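Local atomic coordinates of putative nucleic acid-binding lipoprotein (Klebsiella pneumoniae subsp. pneumoniae MGH 78578, PDB entry 3F1Z), a protein that is of unknown function but adopts an OB-fold and is a putative lipoprotein that may bind nucleic acid. Residues K53-I58 against R78-K83. Residues are numbered along the deposited sequence; the frame is centred on the assembly and turned at random.
Sequences KVRGVI and RDEQNK
Val57 and Arg78 face each other as an antiparallel hydrogen-bonded pair, the last rung before the segment 78-83 leaves the sheet. Val57 N gives its hydrogen to Arg78 O at 2.9 Å, and Arg78 N returns one to Val57 O. The Arg78 side chain runs outward from this pair over the valine. Arg78 CB stands 4.1 Å from Val57 O; CG, set between its own backbone N and carbonyl carbon (chi1 67°), comes closer to that oxygen and also reaches Val57 CB. The chain then runs extended to NE, alongside the valine, and lays one guanidinium face over it: Val57 CB sits 3.9 Å from the plane, beneath its centre, with CG2 nearest NH1 and CG1 nearest NH2. Arg78 NH1 also donates to Asp79 O at 2.9 Å, close to the guanidinium plane, which ties the tip to the backbone of the next residue. Asn82 N reaches that same oxygen from the opposite face, closing the type I turn from Asp79 to Asn82. Asp79 OD2 accepts from Gln81 N, an Asx turn, and from Lys83 N.

Past the last rung, water takes over the bridging: one molecule donates to Arg55 O and accepts from Glu80 N. Farther out, the Arg55 chain runs extended to NE, and Arg55 NH1 meets Glu80 OE1 at 2.7 Å. The hydrogen bond in this salt bridge is bent, 133° at the hydrogen, and meets OE1 from above the carboxylate plane; the guanidinium and carboxylate planes are nearly perpendicular.

Within the OB-fold, the contact joins strand 51-65 to the end of strand 71-78 and the start of the loop leading to strand 88-93. Strand 51-65 also pairs here with strands 26-28 and 108-114, Val57 touching Val108, while Asp79 OD1 accepts from Ala30 N and so links the turn to helix 29-38.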
ATOM      1  N   LYS A  53      -0.412  -7.990  -1.773  1.00 28.71           N
ATOM      2  CA  LYS A  53      -1.643  -7.891  -0.983  1.00 30.28           C
ATOM      3  C   LYS A  53      -1.211  -7.813   0.485  1.00 30.18           C
ATOM      4  O   LYS A  53      -0.673  -8.788   1.052  1.00 31.40           O
ATOM      5  CB  LYS A  53      -2.544  -9.105  -1.278  1.00 30.78           C
ATOM      6  CG  LYS A  53      -3.893  -9.007  -0.621  1.00 31.61           C
ATOM      7  CD  LYS A  53      -4.927  -9.980  -1.173  1.00 31.69           C
ATOM      8  CE  LYS A  53      -4.807 -11.353  -0.629  1.00 33.08           C
ATOM      9  NZ  LYS A  53      -5.998 -12.186  -1.020  1.00 32.48           N
ATOM     10  N   VAL A  54      -1.380  -6.644   1.092  1.00 30.75           N
ATOM     11  CA  VAL A  54      -0.858  -6.382   2.459  1.00 29.22           C
ATOM     12  C   VAL A  54      -2.005  -6.083   3.408  1.00 30.37           C
ATOM     13  O   VAL A  54      -2.900  -5.301   3.090  1.00 31.61           O
ATOM     14  CB  VAL A  54       0.139  -5.202   2.460  1.00 28.63           C
ATOM     15  CG1 VAL A  54       0.776  -4.971   3.879  1.00 28.47           C
ATOM     16  CG2 VAL A  54       1.226  -5.413   1.425  1.00 26.68           C
ATOM     17  N   ARG A  55      -1.968  -6.716   4.579  1.00 31.37           N
ATOM     18  CA  ARG A  55      -2.994  -6.569   5.608  1.00 32.03           C
ATOM     19  C   ARG A  55      -2.403  -5.772   6.756  1.00 31.65           C
ATOM     20  O   ARG A  55      -1.234  -5.949   7.088  1.00 32.83           O
ATOM     21  CB  ARG A  55      -3.416  -7.947   6.065  1.00 32.25           C
ATOM     22  CG  ARG A  55      -4.429  -8.018   7.183  1.00 33.23           C
ATOM     23  CD  ARG A  55      -4.869  -9.464   7.285  1.00 33.89           C
ATOM     24  NE  ARG A  55      -5.878  -9.688   8.294  1.00 34.39           N
ATOM     25  CZ  ARG A  55      -5.576  -9.872   9.552  1.00 34.66           C
ATOM     26  NH1 ARG A  55      -4.321  -9.844   9.881  1.00 36.49           N
ATOM     27  NH2 ARG A  55      -6.496 -10.067  10.462  1.00 33.75           N
ATOM     28  N   GLY A  56      -3.200  -4.899   7.364  1.00 31.72           N
ATOM     29  CA  GLY A  56      -2.698  -3.995   8.420  1.00 30.85           C
ATOM     30  C   GLY A  56      -3.779  -3.085   8.980  1.00 30.04           C
ATOM     31  O   GLY A  56      -4.931  -3.199   8.628  1.00 29.36           O
ATOM     32  N   VAL A  57      -3.396  -2.198   9.883  1.00 29.68           N
ATOM     33  CA  VAL A  57      -4.327  -1.281  10.484  1.00 29.57           C
ATOM     34  C   VAL A  57      -4.087   0.081   9.874  1.00 29.95           C
ATOM     35  O   VAL A  57      -2.966   0.583   9.873  1.00 30.60           O
ATOM     36  CB  VAL A  57      -4.187  -1.184  12.032  1.00 29.35           C
ATOM     37  CG1 VAL A  57      -5.143  -0.148  12.559  1.00 28.90           C
ATOM     38  CG2 VAL A  57      -4.482  -2.507  12.701  1.00 27.87           C
ATOM     39  N   ILE A  58      -5.165   0.672   9.367  1.00 29.30           N
ATOM     40  CA  ILE A  58      -5.116   1.961   8.760  1.00 28.18           C
ATOM     41  C   ILE A  58      -4.984   2.970   9.893  1.00 29.79           C
ATOM     42  O   ILE A  58      -5.769   2.941  10.836  1.00 29.59           O
ATOM     43  CB  ILE A  58      -6.375   2.236   7.934  1.00 27.29           C
ATOM     44  CG1 ILE A  58      -6.490   1.202   6.806  1.00 27.43           C
ATOM     45  CG2 ILE A  58      -6.346   3.670   7.349  1.00 26.75           C
ATOM     46  CD1 ILE A  58      -5.240   1.098   5.893  1.00 26.58           C
ATOM     47  N   ARG A  78      -0.236   0.533   9.414  1.00 29.70           N
ATOM     48  CA  ARG A  78       0.790  -0.015  10.308  1.00 30.19           C
ATOM     49  C   ARG A  78       0.600  -1.530  10.449  1.00 29.51           C
ATOM     50  O   ARG A  78      -0.492  -2.044  10.191  1.00 26.64           O
ATOM     51  CB  ARG A  78       0.709   0.609  11.689  1.00 31.39           C
ATOM     52  CG  ARG A  78      -0.544   0.262  12.487  1.00 31.84           C
ATOM     53  CD  ARG A  78      -0.295   0.567  13.963  1.00 32.65           C
ATOM     54  NE  ARG A  78      -1.496   0.478  14.775  1.00 32.92           N
ATOM     55  CZ  ARG A  78      -2.013  -0.647  15.246  1.00 34.36           C
ATOM     56  NH1 ARG A  78      -1.448  -1.832  14.991  1.00 35.22           N
ATOM     57  NH2 ARG A  78      -3.124  -0.590  15.976  1.00 34.41           N
ATOM     58  N   ASP A  79       1.644  -2.232  10.896  1.00 29.61           N
ATOM     59  CA  ASP A  79       1.529  -3.658  11.138  1.00 30.37           C
ATOM     60  C   ASP A  79       0.407  -3.954  12.165  1.00 31.61           C
ATOM     61  O   ASP A  79       0.295  -3.309  13.203  1.00 31.18           O
ATOM     62  CB  ASP A  79       2.819  -4.221  11.680  1.00 30.33           C
ATOM     63  CG  ASP A  79       2.824  -5.745  11.685  1.00 30.56           C
ATOM     64  OD1 ASP A  79       3.169  -6.330  10.622  1.00 28.70           O
ATOM     65  OD2 ASP A  79       2.492  -6.343  12.758  1.00 31.01           O
ATOM     66  N   GLU A  80      -0.406  -4.945  11.864  1.00 32.81           N
ATOM     67  CA  GLU A  80      -1.507  -5.332  12.736  1.00 34.72           C
ATOM     68  C   GLU A  80      -1.086  -5.743  14.144  1.00 35.72           C
ATOM     69  O   GLU A  80      -1.848  -5.570  15.090  1.00 36.63           O
ATOM     70  CB  GLU A  80      -2.246  -6.511  12.129  1.00 35.06           C
ATOM     71  CG  GLU A  80      -3.497  -6.887  12.870  1.00 36.30           C
ATOM     72  CD  GLU A  80      -3.737  -8.330  12.802  1.00 35.96           C
ATOM     73  OE1 GLU A  80      -2.959  -8.944  12.089  1.00 36.34           O
ATOM     74  OE2 GLU A  80      -4.644  -8.854  13.468  1.00 35.89           O
ATOM     75  N   GLN A  81       0.096  -6.313  14.298  1.00 37.36           N
ATOM     76  CA  GLN A  81       0.545  -6.714  15.621  1.00 40.22           C
ATOM     77  C   GLN A  81       1.748  -5.863  16.066  1.00 39.94           C
ATOM     78  O   GLN A  81       2.496  -6.283  16.919  1.00 39.56           O
ATOM     79  CB  GLN A  81       0.916  -8.214  15.603  1.00 41.10           C
ATOM     80  CG  GLN A  81      -0.190  -9.181  15.081  1.00 42.30           C
ATOM     81  CD  GLN A  81       0.236 -10.683  15.174  1.00 44.40           C
ATOM     82  OE1 GLN A  81      -0.409 -11.500  15.891  1.00 46.00           O
ATOM     83  NE2 GLN A  81       1.362 -11.038  14.493  1.00 44.57           N
ATOM     84  N   ASN A  82       1.938  -4.678  15.480  1.00 40.37           N
ATOM     85  CA  ASN A  82       3.100  -3.830  15.791  1.00 41.25           C
ATOM     86  C   ASN A  82       4.453  -4.606  15.685  1.00 41.18           C
ATOM     87  O   ASN A  82       5.411  -4.337  16.398  1.00 40.27           O
ATOM     88  CB  ASN A  82       2.921  -3.138  17.157  1.00 41.56           C
ATOM     89  CG  ASN A  82       1.824  -2.058  17.131  1.00 43.26           C
ATOM     90  OD1 ASN A  82       1.729  -1.247  16.184  1.00 44.20           O
ATOM     91  ND2 ASN A  82       1.007  -2.021  18.184  1.00 42.93           N
ATOM     92  N   LYS A  83       4.528  -5.527  14.736  1.00 41.05           N
ATOM     93  CA  LYS A  83       5.715  -6.350  14.589  1.00 42.07           C
ATOM     94  C   LYS A  83       6.855  -5.500  13.932  1.00 42.38           C
ATOM     95  O   LYS A  83       7.983  -5.933  13.848  1.00 42.97           O
ATOM     96  CB  LYS A  83       5.348  -7.632  13.826  1.00 42.82           C
ATOM     97  CG  LYS A  83       5.765  -8.934  14.496  1.00 43.95           C
ATOM     98  CD  LYS A  83       4.956  -9.263  15.781  1.00 43.93           C
TER
HETATM   99  O   HOH W   1       0.059  -6.263   9.365  1.00 14.74           O